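Local coordinates for protein branched-chain-amino-acid aminotransferase (Deinococcus radiodurans, PDB 3UZO) that probably transfers the amino group between branched-chain amino acids and 2-oxoglutarate, using pyridoxal 5'-phosphate as cofactor, at residues 98-103 with 262-267. Sequence-based numbering, arbitrary orientation.
Sequences AARMRM and ILPSIT. With PLP (pyridoxal-5'-phosphate), chain C.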
ATOM      1  N   ALA A  98       4.105  19.435  -6.384  1.00 10.76           N
ATOM      2  CA  ALA A  98       3.163  19.197  -7.475  1.00 11.01           C
ATOM      3  C   ALA A  98       3.766  18.219  -8.467  1.00 11.16           C
ATOM      4  O   ALA A  98       3.105  17.287  -8.905  1.00  9.04           O
ATOM      5  CB  ALA A  98       2.816  20.506  -8.188  1.00 10.23           C
ATOM      6  N   ALA A  99       5.023  18.449  -8.831  1.00 11.27           N
ATOM      7  CA  ALA A  99       5.706  17.574  -9.779  1.00  9.37           C
ATOM      8  C   ALA A  99       5.829  16.162  -9.207  1.00 10.21           C
ATOM      9  O   ALA A  99       5.604  15.168  -9.907  1.00  8.14           O
ATOM     10  CB  ALA A  99       7.090  18.135 -10.100  1.00  6.99           C
ATOM     11  N   ARG A 100       6.172  16.068  -7.927  1.00 11.02           N
ATOM     12  CA  ARG A 100       6.315  14.756  -7.327  1.00 11.93           C
ATOM     13  C   ARG A 100       4.989  14.018  -7.247  1.00 12.34           C
ATOM     14  O   ARG A 100       4.944  12.806  -7.445  1.00 10.19           O
ATOM     15  CB  ARG A 100       6.934  14.847  -5.927  1.00 13.54           C
ATOM     16  CG  ARG A 100       7.283  13.478  -5.347  1.00 11.81           C
ATOM     17  CD  ARG A 100       8.116  13.594  -4.091  1.00 12.42           C
ATOM     18  NE  ARG A 100       7.372  14.199  -2.993  1.00 12.79           N
ATOM     19  CZ  ARG A 100       7.915  14.528  -1.825  1.00 16.12           C
ATOM     20  NH1 ARG A 100       9.210  14.307  -1.617  1.00 11.84           N
ATOM     21  NH2 ARG A 100       7.169  15.077  -0.871  1.00 15.04           N
ATOM     22  N   MET A 101       3.905  14.733  -6.966  1.00 12.62           N
ATOM     23  CA  MET A 101       2.627  14.052  -6.872  1.00 13.38           C
ATOM     24  C   MET A 101       2.209  13.563  -8.245  1.00 14.18           C
ATOM     25  O   MET A 101       1.457  12.601  -8.359  1.00 13.75           O
ATOM     26  CB  MET A 101       1.544  14.955  -6.288  1.00 16.44           C
ATOM     27  CG  MET A 101       0.352  14.157  -5.777  1.00 18.62           C
ATOM     28  SD  MET A 101      -0.835  15.173  -4.890  1.00 18.88           S
ATOM     29  CE  MET A 101      -1.718  15.835  -6.255  1.00 15.74           C
ATOM     30  N   ARG A 102       2.700  14.231  -9.287  1.00 10.98           N
ATOM     31  CA  ARG A 102       2.404  13.824 -10.656  1.00 12.05           C
ATOM     32  C   ARG A 102       3.071  12.464 -10.883  1.00 11.05           C
ATOM     33  O   ARG A 102       2.523  11.578 -11.552  1.00 10.44           O
ATOM     34  CB  ARG A 102       2.969  14.852 -11.636  1.00 17.95           C
ATOM     35  CG  ARG A 102       2.080  15.122 -12.829  1.00 21.37           C
ATOM     36  CD  ARG A 102       1.840  16.605 -12.993  1.00 19.41           C
ATOM     37  NE  ARG A 102       3.085  17.359 -13.118  1.00 14.59           N
ATOM     38  CZ  ARG A 102       3.283  18.541 -12.550  1.00 14.85           C
ATOM     39  NH1 ARG A 102       2.319  19.094 -11.821  1.00 14.90           N
ATOM     40  NH2 ARG A 102       4.433  19.176 -12.707  1.00 14.31           N
ATOM     41  N   MET A 103       4.262  12.297 -10.322  1.00 13.12           N
ATOM     42  CA  MET A 103       4.974  11.035 -10.471  1.00 13.31           C
ATOM     43  C   MET A 103       4.306   9.947  -9.639  1.00 11.41           C
ATOM     44  O   MET A 103       4.221   8.803 -10.075  1.00  8.53           O
ATOM     45  CB  MET A 103       6.449  11.191 -10.086  1.00 25.00           C
ATOM     46  CG  MET A 103       7.256  11.974 -11.116  1.00 34.51           C
ATOM     47  SD  MET A 103       6.896  11.474 -12.842  1.00 42.01           S
ATOM     48  CE  MET A 103       8.139  10.174 -13.109  1.00 40.08           C
ATOM     49  N   ILE A 262      13.924   4.859  -2.746  1.00 16.00           N
ATOM     50  CA  ILE A 262      13.685   5.810  -1.664  1.00 15.49           C
ATOM     51  C   ILE A 262      12.913   6.998  -2.229  1.00 14.04           C
ATOM     52  O   ILE A 262      12.915   7.233  -3.433  1.00 13.25           O
ATOM     53  CB  ILE A 262      14.997   6.325  -1.025  1.00 15.33           C
ATOM     54  CG1 ILE A 262      15.751   7.212  -2.015  1.00 14.05           C
ATOM     55  CG2 ILE A 262      15.866   5.142  -0.596  1.00 13.68           C
ATOM     56  CD1 ILE A 262      16.872   8.005  -1.384  1.00 16.47           C
ATOM     57  N   LEU A 263      12.257   7.750  -1.358  1.00 10.87           N
ATOM     58  CA  LEU A 263      11.481   8.893  -1.809  1.00 10.72           C
ATOM     59  C   LEU A 263      12.374  10.056  -2.198  1.00 11.12           C
ATOM     60  O   LEU A 263      13.326  10.376  -1.486  1.00 10.34           O
ATOM     61  CB  LEU A 263      10.530   9.367  -0.706  1.00 20.78           C
ATOM     62  CG  LEU A 263       9.589  10.472  -1.191  1.00 21.56           C
ATOM     63  CD1 LEU A 263       8.498   9.830  -2.038  1.00 22.15           C
ATOM     64  CD2 LEU A 263       8.975  11.210  -0.004  1.00 22.64           C
ATOM     65  N   PRO A 264      12.092  10.696  -3.346  1.00 15.21           N
ATOM     66  CA  PRO A 264      12.932  11.830  -3.730  1.00 14.31           C
ATOM     67  C   PRO A 264      12.496  13.006  -2.845  1.00 15.46           C
ATOM     68  O   PRO A 264      11.604  13.780  -3.198  1.00 13.45           O
ATOM     69  CB  PRO A 264      12.590  12.023  -5.205  1.00 14.93           C
ATOM     70  CG  PRO A 264      11.156  11.606  -5.273  1.00 17.11           C
ATOM     71  CD  PRO A 264      11.148  10.351  -4.425  1.00 14.73           C
ATOM     72  N   SER A 265      13.124  13.095  -1.675  1.00 11.57           N
ATOM     73  CA  SER A 265      12.829  14.129  -0.688  1.00 10.87           C
ATOM     74  C   SER A 265      13.160  15.540  -1.155  1.00  9.59           C
ATOM     75  O   SER A 265      14.295  15.829  -1.550  1.00  9.16           O
ATOM     76  CB  SER A 265      13.595  13.833   0.606  1.00 12.47           C
ATOM     77  OG  SER A 265      13.549  14.937   1.495  1.00 10.25           O
ATOM     78  N   ILE A 266      12.165  16.420  -1.088  1.00 12.43           N
ATOM     79  CA  ILE A 266      12.359  17.801  -1.487  1.00 13.26           C
ATOM     80  C   ILE A 266      13.311  18.463  -0.493  1.00 11.90           C
ATOM     81  O   ILE A 266      14.135  19.293  -0.873  1.00 11.64           O
ATOM     82  CB  ILE A 266      11.021  18.584  -1.506  1.00 16.02           C
ATOM     83  CG1 ILE A 266      10.003  17.875  -2.403  1.00 19.94           C
ATOM     84  CG2 ILE A 266      11.262  20.012  -1.989  1.00 15.82           C
ATOM     85  CD1 ILE A 266      10.415  17.764  -3.847  1.00 18.62           C
ATOM     86  N   THR A 267      13.199  18.099   0.785  1.00  5.70           N
ATOM     87  CA  THR A 267      14.083  18.678   1.783  1.00  6.99           C
ATOM     88  C   THR A 267      15.523  18.239   1.477  1.00  7.81           C
ATOM     89  O   THR A 267      16.456  19.032   1.586  1.00  9.47           O
ATOM     90  CB  THR A 267      13.708  18.245   3.223  1.00 11.43           C
ATOM     91  OG1 THR A 267      12.328  18.546   3.480  1.00 12.38           O
ATOM     92  CG2 THR A 267      14.557  18.999   4.237  1.00 10.73           C
TER
HETATM   93  N1  PLP C 371      11.010   9.799   3.161  1.00 16.36           N
HETATM   94  C2  PLP C 371       9.691   9.416   3.415  1.00 18.91           C
HETATM   95  C2A PLP C 371       9.380   7.922   3.540  1.00 19.00           C
HETATM   96  C3  PLP C 371       8.697  10.453   3.540  1.00 18.78           C
HETATM   97  O3  PLP C 371       7.417  10.127   3.788  1.00 21.30           O
HETATM   98  C4  PLP C 371       9.076  11.845   3.397  1.00 18.10           C
HETATM   99  C4A PLP C 371       7.939  12.942   3.525  1.00 20.36           C
HETATM  100  C5  PLP C 371      10.492  12.167   3.134  1.00 16.87           C
HETATM  101  C6  PLP C 371      11.428  11.139   3.022  1.00 16.61           C
HETATM  102  C5A PLP C 371      11.031  13.535   2.969  1.00 16.43           C
HETATM  103  O4P PLP C 371      10.545  14.203   1.836  1.00 15.57           O
HETATM  104  P   PLP C 371      10.181  15.748   1.899  1.00 15.74           P
HETATM  105  O1P PLP C 371       9.108  16.037   2.894  1.00 14.38           O
HETATM  106  O2P PLP C 371       9.742  16.033   0.442  1.00 15.03           O
HETATM  107  O3P PLP C 371      11.488  16.457   2.104  1.00 13.87           O
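Arg100, reaching out from helix 94-107, meets Leu263, Pro264 and Ile266 at the start of helix 266-277, in the phosphate-binding cup of a fold-type IV (class IV) aminotransferase. The bonding pattern defines the cup: the backbone N of Ile266 binds O2P of the cofactor at 2.9 Å, while the backbone N of Thr267 and the hydroxyls of Ser265 and Thr267 converge on O3P. Ser265 is the N-cap: its OG also bonds Lys268 N, serving both the helix end and the phosphate.

Packing is tightest round the guanidinium. Leu263 CD2 covers one face, 3.5 Å from Arg100 NH1, and also lies against the pyridine ring, 3.5 Å from PLP C4; Ile266 CG1 covers the opposite face, 3.7 Å from Arg100 NH1. The edge carries the polar contacts. Arg100 NH1 bonds Pro264 O, the carbonyl of an inverse gamma turn, at 2.9 Å; this oxygen lies 12° out of the guanidinium plane, whereas the nitrogen stands above the carbonyl plane. A salt bridge from Arg100 NE to Glu77 fixes the group further and probably offsets part of its charge.

Towards helix 94-107 the contact thins. The arginine chain spans the gap by running extended through chi1 and chi2 (170°), and the bend at chi3 (67°) turns the guanidinium; Arg100 CA and Pro264 CA, the nearest pair, are 8.1 Å apart. The flank of the chain there meets the partly exposed proline ring, Arg100 CD to Pro264 CG at 3.8 Å. At the buried end, PLP O2P accepts a 2.7 Å bond from Arg100 NH1 and a weak one from NH2.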